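Long-range contact in SusD superfamily protein (Parabacteroides distasonis, PDB 3OTN), which probably binds carbohydrate or other nutrients at the bacterial outer membrane: residues 46-59 and 281-293. Sequence-based numbering, arbitrary orientation.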
ATOM      1  N   LEU A  46      -4.118   7.943  -3.814  1.00 18.66           N
ATOM      2  CA  LEU A  46      -5.311   8.563  -3.273  1.00 18.27           C
ATOM      3  C   LEU A  46      -6.527   7.657  -3.291  1.00 15.43           C
ATOM      4  O   LEU A  46      -7.388   7.816  -2.413  1.00 18.03           O
ATOM      5  CB  LEU A  46      -5.631   9.892  -3.975  1.00 17.90           C
ATOM      6  CG  LEU A  46      -4.613  11.016  -3.936  1.00 17.83           C
ATOM      7  CD1 LEU A  46      -5.043  12.149  -4.828  1.00 19.50           C
ATOM      8  CD2 LEU A  46      -4.326  11.533  -2.496  1.00 19.83           C
ATOM      9  N   LEU A  47      -6.609   6.733  -4.258  1.00 18.87           N
ATOM     10  CA  LEU A  47      -7.755   5.813  -4.369  1.00 19.25           C
ATOM     11  C   LEU A  47      -7.969   5.035  -3.085  1.00 19.14           C
ATOM     12  O   LEU A  47      -9.114   4.816  -2.661  1.00 16.96           O
ATOM     13  CB  LEU A  47      -7.577   4.798  -5.526  1.00 19.80           C
ATOM     14  CG  LEU A  47      -8.770   3.843  -5.807  1.00 19.83           C
ATOM     15  CD1 LEU A  47     -10.043   4.603  -6.228  1.00 23.36           C
ATOM     16  CD2 LEU A  47      -8.430   2.783  -6.875  1.00 15.61           C
ATOM     17  N   LEU A  48      -6.856   4.614  -2.487  1.00 16.47           N
ATOM     18  CA  LEU A  48      -6.863   3.780  -1.291  1.00 18.06           C
ATOM     19  C   LEU A  48      -6.916   4.568   0.010  1.00 20.17           C
ATOM     20  O   LEU A  48      -6.992   3.970   1.068  1.00 22.51           O
ATOM     21  CB  LEU A  48      -5.659   2.845  -1.299  1.00 17.34           C
ATOM     22  CG  LEU A  48      -5.450   1.970  -2.551  1.00 21.32           C
ATOM     23  CD1 LEU A  48      -4.174   1.159  -2.402  1.00 15.18           C
ATOM     24  CD2 LEU A  48      -6.631   1.063  -2.826  1.00 19.07           C
ATOM     25  N   GLU A  49      -6.876   5.894  -0.064  1.00 17.31           N
ATOM     26  CA  GLU A  49      -7.046   6.748   1.114  1.00 19.46           C
ATOM     27  C   GLU A  49      -8.345   7.503   1.156  1.00 19.33           C
ATOM     28  O   GLU A  49      -8.795   7.911   2.240  1.00 20.36           O
ATOM     29  CB  GLU A  49      -5.882   7.736   1.219  1.00 17.97           C
ATOM     30  CG  GLU A  49      -4.485   7.035   1.333  1.00 21.13           C
ATOM     31  CD  GLU A  49      -4.355   6.141   2.558  1.00 20.56           C
ATOM     32  OE1 GLU A  49      -4.953   6.437   3.626  1.00 18.75           O
ATOM     33  OE2 GLU A  49      -3.639   5.128   2.471  1.00 19.95           O
ATOM     34  N   TYR A  50      -8.948   7.728   0.001  1.00 20.57           N
ATOM     35  CA  TYR A  50     -10.149   8.592  -0.033  1.00 19.48           C
ATOM     36  C   TYR A  50     -11.419   7.993   0.507  1.00 21.03           C
ATOM     37  O   TYR A  50     -12.344   8.760   0.820  1.00 21.40           O
ATOM     38  CB  TYR A  50     -10.363   9.178  -1.418  1.00 22.30           C
ATOM     39  CG  TYR A  50      -9.512  10.382  -1.790  1.00 21.73           C
ATOM     40  CD1 TYR A  50      -8.755  11.099  -0.857  1.00 20.05           C
ATOM     41  CD2 TYR A  50      -9.556  10.872  -3.093  1.00 22.69           C
ATOM     42  CE1 TYR A  50      -8.073  12.251  -1.236  1.00 21.16           C
ATOM     43  CE2 TYR A  50      -8.855  11.996  -3.471  1.00 20.60           C
ATOM     44  CZ  TYR A  50      -8.106  12.673  -2.542  1.00 16.49           C
ATOM     45  OH  TYR A  50      -7.448  13.814  -2.964  1.00 20.91           O
HETATM   46  N   MSE A  51     -11.491   6.674   0.708  1.00 20.16           N
HETATM   47  CA  MSE A  51     -12.706   6.092   1.248  1.00 19.84           C
HETATM   48  C   MSE A  51     -12.615   5.693   2.711  1.00 22.56           C
HETATM   49  O   MSE A  51     -13.626   5.297   3.271  1.00 24.86           O
HETATM   50  CB  MSE A  51     -13.192   4.900   0.433  1.00 21.17           C
HETATM   51  CG  MSE A  51     -13.634   5.256  -0.981  1.00 27.47           C
HETATM   52 SE   MSE A  51     -15.191   6.422  -1.019  0.75 28.37          SE
HETATM   53  CE  MSE A  51     -16.303   5.830   0.358  1.00 13.81           C
ATOM     54  N   THR A  52     -11.456   5.860   3.349  1.00 22.93           N
ATOM     55  CA  THR A  52     -11.322   5.506   4.747  1.00 21.77           C
ATOM     56  C   THR A  52     -12.133   6.394   5.665  1.00 19.97           C
ATOM     57  O   THR A  52     -12.438   5.980   6.775  1.00 20.02           O
ATOM     58  CB  THR A  52      -9.866   5.567   5.279  1.00 21.30           C
ATOM     59  OG1 THR A  52      -9.420   6.924   5.292  1.00 23.80           O
ATOM     60  CG2 THR A  52      -8.913   4.714   4.445  1.00 20.72           C
ATOM     61  N   GLY A  53     -12.448   7.615   5.225  1.00 19.81           N
ATOM     62  CA  GLY A  53     -13.030   8.623   6.094  1.00 22.38           C
ATOM     63  C   GLY A  53     -12.050   9.325   7.031  1.00 21.75           C
ATOM     64  O   GLY A  53     -12.465  10.135   7.881  1.00 22.57           O
ATOM     65  N   LYS A  54     -10.751   9.052   6.859  1.00 23.13           N
ATOM     66  CA  LYS A  54      -9.688   9.638   7.674  1.00 23.32           C
ATOM     67  C   LYS A  54      -8.813  10.644   6.911  1.00 23.14           C
ATOM     68  O   LYS A  54      -7.819  11.137   7.458  1.00 21.44           O
ATOM     69  CB  LYS A  54      -8.743   8.558   8.202  1.00 26.88           C
ATOM     70  CG  LYS A  54      -9.361   7.309   8.753  1.00 36.32           C
ATOM     71  CD  LYS A  54     -10.182   7.510   9.946  1.00 33.46           C
ATOM     72  CE  LYS A  54     -10.489   6.163  10.615  1.00 30.70           C
ATOM     73  NZ  LYS A  54     -11.787   6.277  11.346  1.00 22.50           N
ATOM     74  N   ALA A  55      -9.180  10.944   5.674  1.00 21.28           N
ATOM     75  CA  ALA A  55      -8.455  11.907   4.859  1.00 23.41           C
ATOM     76  C   ALA A  55      -9.441  12.730   4.060  1.00 23.98           C
ATOM     77  O   ALA A  55     -10.492  12.232   3.638  1.00 23.59           O
ATOM     78  CB  ALA A  55      -7.502  11.181   3.905  1.00 21.29           C
ATOM     79  N   THR A  56      -9.097  13.994   3.863  1.00 24.35           N
ATOM     80  CA  THR A  56      -9.798  14.887   2.950  1.00 25.22           C
ATOM     81  C   THR A  56      -8.755  15.530   1.998  1.00 27.20           C
ATOM     82  O   THR A  56      -7.583  15.082   1.916  1.00 20.89           O
ATOM     83  CB  THR A  56     -10.576  15.960   3.733  1.00 24.80           C
ATOM     84  OG1 THR A  56      -9.644  16.798   4.421  1.00 28.06           O
ATOM     85  CG2 THR A  56     -11.440  15.294   4.773  1.00 26.56           C
ATOM     86  N   SER A  57      -9.209  16.531   1.254  1.00 27.77           N
ATOM     87  CA  SER A  57      -8.399  17.242   0.280  1.00 29.13           C
ATOM     88  C   SER A  57      -8.676  18.725   0.417  1.00 32.01           C
ATOM     89  O   SER A  57      -9.795  19.102   0.745  1.00 33.93           O
ATOM     90  CB  SER A  57      -8.769  16.773  -1.130  1.00 29.08           C
ATOM     91  OG  SER A  57      -7.971  17.426  -2.109  1.00 26.80           O
ATOM     92  N   GLU A  58      -7.644  19.548   0.245  1.00 32.12           N
ATOM     93  CA  GLU A  58      -7.808  20.996   0.009  1.00 36.55           C
ATOM     94  C   GLU A  58      -7.804  21.302  -1.524  1.00 42.59           C
ATOM     95  O   GLU A  58      -7.933  22.450  -1.925  1.00 49.80           O
ATOM     96  CB  GLU A  58      -6.646  21.776   0.627  1.00 33.12           C
ATOM     97  CG  GLU A  58      -6.541  21.697   2.086  1.00 31.86           C
ATOM     98  CD  GLU A  58      -5.288  22.367   2.660  1.00 33.91           C
ATOM     99  OE1 GLU A  58      -4.215  22.418   2.014  1.00 30.05           O
ATOM    100  OE2 GLU A  58      -5.382  22.840   3.799  1.00 44.11           O
ATOM    101  N   ASN A  59      -7.631  20.269  -2.350  1.00 46.60           N
ATOM    102  CA  ASN A  59      -7.388  20.362  -3.791  1.00 46.32           C
ATOM    103  C   ASN A  59      -8.644  19.856  -4.535  1.00 49.46           C
ATOM    104  O   ASN A  59      -8.937  18.658  -4.557  1.00 52.39           O
ATOM    105  CB  ASN A  59      -6.157  19.510  -4.111  1.00 43.62           C
ATOM    106  CG  ASN A  59      -5.890  19.301  -5.639  1.00 50.15           C
ATOM    107  OD1 ASN A  59      -6.312  20.080  -6.519  1.00 50.08           O
ATOM    108  ND2 ASN A  59      -5.149  18.226  -5.939  1.00 50.53           N
ATOM    109  N   GLU A 281       2.478  23.406  -3.849  1.00 23.58           N
ATOM    110  CA  GLU A 281       2.099  22.338  -2.958  1.00 23.14           C
ATOM    111  C   GLU A 281       0.641  22.001  -3.253  1.00 23.87           C
ATOM    112  O   GLU A 281      -0.156  22.900  -3.476  1.00 23.33           O
ATOM    113  CB  GLU A 281       2.232  22.796  -1.512  1.00 21.18           C
ATOM    114  CG  GLU A 281       3.629  23.238  -1.142  1.00 25.81           C
ATOM    115  CD  GLU A 281       3.909  24.732  -1.324  1.00 28.30           C
ATOM    116  OE1 GLU A 281       2.963  25.557  -1.438  1.00 34.28           O
ATOM    117  OE2 GLU A 281       5.100  25.091  -1.290  1.00 30.74           O
ATOM    118  N   TYR A 282       0.312  20.712  -3.250  1.00 24.44           N
ATOM    119  CA  TYR A 282      -0.968  20.237  -3.719  1.00 24.83           C
ATOM    120  C   TYR A 282      -2.034  20.204  -2.652  1.00 26.67           C
ATOM    121  O   TYR A 282      -3.171  20.555  -2.933  1.00 25.38           O
ATOM    122  CB  TYR A 282      -0.840  18.824  -4.274  1.00 24.50           C
ATOM    123  CG  TYR A 282       0.043  18.685  -5.493  1.00 25.48           C
ATOM    124  CD1 TYR A 282      -0.061  19.566  -6.563  1.00 33.76           C
ATOM    125  CD2 TYR A 282       0.925  17.619  -5.615  1.00 29.38           C
ATOM    126  CE1 TYR A 282       0.728  19.424  -7.696  1.00 34.25           C
ATOM    127  CE2 TYR A 282       1.716  17.459  -6.767  1.00 33.26           C
ATOM    128  CZ  TYR A 282       1.607  18.367  -7.792  1.00 32.47           C
ATOM    129  OH  TYR A 282       2.370  18.234  -8.925  1.00 34.79           O
ATOM    130  N   GLY A 283      -1.691  19.704  -1.459  1.00 22.57           N
ATOM    131  CA  GLY A 283      -2.685  19.582  -0.408  1.00 24.08           C
ATOM    132  C   GLY A 283      -3.804  18.597  -0.729  1.00 22.70           C
ATOM    133  O   GLY A 283      -4.924  18.819  -0.286  1.00 23.52           O
ATOM    134  N   SER A 284      -3.488  17.527  -1.455  1.00 22.25           N
ATOM    135  CA  SER A 284      -4.484  16.520  -1.925  1.00 23.41           C
ATOM    136  C   SER A 284      -4.848  15.433  -0.906  1.00 21.79           C
ATOM    137  O   SER A 284      -5.826  14.681  -1.109  1.00 19.63           O
ATOM    138  CB  SER A 284      -3.957  15.740  -3.141  1.00 22.69           C
ATOM    139  OG  SER A 284      -3.562  16.548  -4.182  1.00 28.28           O
ATOM    140  N   LEU A 285      -4.013  15.264   0.122  1.00 20.69           N
ATOM    141  CA  LEU A 285      -4.265  14.281   1.174  1.00 21.71           C
ATOM    142  C   LEU A 285      -3.969  14.910   2.534  1.00 23.72           C
ATOM    143  O   LEU A 285      -2.818  15.212   2.883  1.00 23.76           O
ATOM    144  CB  LEU A 285      -3.469  12.997   0.961  1.00 22.80           C
ATOM    145  CG  LEU A 285      -3.979  11.751   1.707  1.00 27.41           C
ATOM    146  CD1 LEU A 285      -5.395  11.333   1.262  1.00 26.63           C
ATOM    147  CD2 LEU A 285      -2.998  10.595   1.467  1.00 32.47           C
ATOM    148  N   ILE A 286      -5.048  15.175   3.256  1.00 22.25           N
ATOM    149  CA  ILE A 286      -5.032  15.923   4.483  1.00 22.13           C
ATOM    150  C   ILE A 286      -5.671  15.006   5.525  1.00 22.73           C
ATOM    151  O   ILE A 286      -6.754  14.490   5.266  1.00 24.43           O
ATOM    152  CB  ILE A 286      -5.900  17.185   4.300  1.00 24.52           C
ATOM    153  CG1 ILE A 286      -5.450  17.990   3.067  1.00 26.95           C
ATOM    154  CG2 ILE A 286      -5.881  18.083   5.588  1.00 26.22           C
ATOM    155  CD1 ILE A 286      -3.999  18.461   3.122  1.00 21.85           C
ATOM    156  N   PRO A 287      -5.034  14.820   6.707  1.00 21.30           N
ATOM    157  CA  PRO A 287      -5.658  13.963   7.712  1.00 21.73           C
ATOM    158  C   PRO A 287      -6.842  14.678   8.352  1.00 22.13           C
ATOM    159  O   PRO A 287      -6.852  15.903   8.419  1.00 21.90           O
ATOM    160  CB  PRO A 287      -4.541  13.762   8.722  1.00 19.82           C
ATOM    161  CG  PRO A 287      -3.784  15.083   8.694  1.00 22.01           C
ATOM    162  CD  PRO A 287      -3.909  15.589   7.273  1.00 21.58           C
ATOM    163  N   THR A 288      -7.829  13.925   8.820  1.00 21.54           N
ATOM    164  CA  THR A 288      -8.922  14.538   9.548  1.00 23.55           C
ATOM    165  C   THR A 288      -8.461  14.875  10.961  1.00 23.58           C
ATOM    166  O   THR A 288      -7.674  14.145  11.570  1.00 21.24           O
ATOM    167  CB  THR A 288     -10.162  13.652   9.631  1.00 21.94           C
ATOM    168  OG1 THR A 288      -9.841  12.443  10.327  1.00 24.57           O
ATOM    169  CG2 THR A 288     -10.709  13.364   8.280  1.00 21.65           C
ATOM    170  N   LYS A 289      -8.969  15.987  11.464  1.00 25.44           N
ATOM    171  CA  LYS A 289      -8.838  16.366  12.875  1.00 24.56           C
ATOM    172  C   LYS A 289      -9.305  15.223  13.797  1.00 22.52           C
ATOM    173  O   LYS A 289      -8.661  14.931  14.771  1.00 23.28           O
ATOM    174  CB  LYS A 289      -9.654  17.655  13.112  1.00 26.96           C
ATOM    175  CG  LYS A 289      -9.921  18.071  14.569  1.00 38.50           C
ATOM    176  CD  LYS A 289     -10.969  19.222  14.620  1.00 43.32           C
ATOM    177  CE  LYS A 289     -11.852  19.154  15.885  1.00 47.28           C
ATOM    178  NZ  LYS A 289     -11.133  19.523  17.134  1.00 46.96           N
ATOM    179  N   GLU A 290     -10.408  14.563  13.450  1.00 25.80           N
ATOM    180  CA  GLU A 290     -10.989  13.445  14.242  1.00 26.59           C
ATOM    181  C   GLU A 290     -10.077  12.217  14.354  1.00 24.96           C
ATOM    182  O   GLU A 290      -9.988  11.591  15.419  1.00 24.97           O
ATOM    183  CB  GLU A 290     -12.354  12.987  13.670  1.00 27.55           C
ATOM    184  CG  GLU A 290     -13.503  14.013  13.773  1.00 25.82           C
ATOM    185  CD  GLU A 290     -13.549  15.022  12.610  1.00 38.07           C
ATOM    186  OE1 GLU A 290     -12.577  15.107  11.794  1.00 29.48           O
ATOM    187  OE2 GLU A 290     -14.558  15.739  12.536  1.00 41.10           O
ATOM    188  N   PHE A 291      -9.383  11.871  13.267  1.00 22.90           N
ATOM    189  CA  PHE A 291      -8.411  10.798  13.334  1.00 21.75           C
ATOM    190  C   PHE A 291      -7.207  11.179  14.159  1.00 20.67           C
ATOM    191  O   PHE A 291      -6.746  10.382  14.986  1.00 20.12           O
ATOM    192  CB  PHE A 291      -7.962  10.329  11.959  1.00 20.42           C
ATOM    193  CG  PHE A 291      -6.990   9.173  12.007  1.00 22.02           C
ATOM    194  CD1 PHE A 291      -7.342   7.983  12.625  1.00 23.16           C
ATOM    195  CD2 PHE A 291      -5.712   9.291  11.456  1.00 19.78           C
ATOM    196  CE1 PHE A 291      -6.446   6.900  12.670  1.00 27.78           C
ATOM    197  CE2 PHE A 291      -4.810   8.235  11.501  1.00 22.86           C
ATOM    198  CZ  PHE A 291      -5.177   7.025  12.101  1.00 25.26           C
ATOM    199  N   VAL A 292      -6.677  12.379  13.935  1.00 21.68           N
ATOM    200  CA  VAL A 292      -5.495  12.810  14.676  1.00 20.59           C
ATOM    201  C   VAL A 292      -5.809  12.801  16.176  1.00 22.96           C
ATOM    202  O   VAL A 292      -5.009  12.309  16.992  1.00 25.61           O
ATOM    203  CB  VAL A 292      -4.998  14.179  14.191  1.00 21.98           C
ATOM    204  CG1 VAL A 292      -3.922  14.757  15.139  1.00 22.75           C
ATOM    205  CG2 VAL A 292      -4.455  14.064  12.742  1.00 23.68           C
ATOM    206  N   GLU A 293      -6.997  13.289  16.540  1.00 23.21           N
ATOM    207  CA  GLU A 293      -7.364  13.410  17.955  1.00 25.24           C
ATOM    208  C   GLU A 293      -7.798  12.068  18.585  1.00 26.18           C
ATOM    209  O   GLU A 293      -8.049  12.035  19.770  1.00 26.38           O
ATOM    210  CB  GLU A 293      -8.407  14.525  18.125  1.00 26.31           C
ATOM    211  CG  GLU A 293      -7.743  15.870  17.732  1.00 31.75           C
ATOM    212  CD  GLU A 293      -8.608  17.099  17.843  1.00 36.68           C
ATOM    213  OE1 GLU A 293      -9.821  16.959  18.090  1.00 33.95           O
ATOM    214  OE2 GLU A 293      -8.027  18.207  17.690  1.00 37.08           O
TER
HETATM  215  O   HOH W   1     -12.032  10.759  10.398  1.00 24.08           O
HETATM  216  O   HOH W   2      -9.083  16.814   6.821  1.00 39.85           O
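The Tyr50 hydroxyl donates a hydrogen bond to Ser284 O, 2.6 Å from OH, on a lone pair in the carbonyl plane; Ser284 O lies at the ring edge. Leu46 CB lies over one face of the ring, toward its rim, while Leu285 CD1 touches Tyr50 CE1 obliquely. A phenylalanine here would probably keep the ring packing but leave the buried Ser284 carbonyl without this donor. Leu285 reaches into the bend of 46-59 because its CG stands anti to the backbone N (chi1 -161°). There CD1 presses on Ala55 CB at 3.4 Å, tighter than normal van der Waals contact, and CD2 rests against CG of Glu49, whose side chain crosses at about a right angle.

The backbones of 55-56 and 286-287 form a short two-stranded antiparallel sheet, joining segments 222 residues apart in this SusD-family fold. Thr56 and Ile286 are its hydrogen-bonded pair, with Thr56 N 2.8 Å from Ile286 O and Ile286 N returning a bond to Thr56 O. Ala55 and Pro287 are the non-hydrogen-bonded pair. On the face of Thr56 and Ile286, one water links Thr56 OG1 to Pro287 O. Beyond the sheet, Glu58 lies across Ile286, and its carboxylate bonds to Tyr335 and Ser271 N. At the other end, Thr288 N bonds to Lys54 O from above the carbonyl plane. Thr288 OG1 N-caps helix 289-292 by accepting from Phe291 N. Lys54 CD passes 3.9 Å from Phe291 CD1, and the Lys54 ammonium group bonds to Arg435 O and Asp437, the latter a salt bridge.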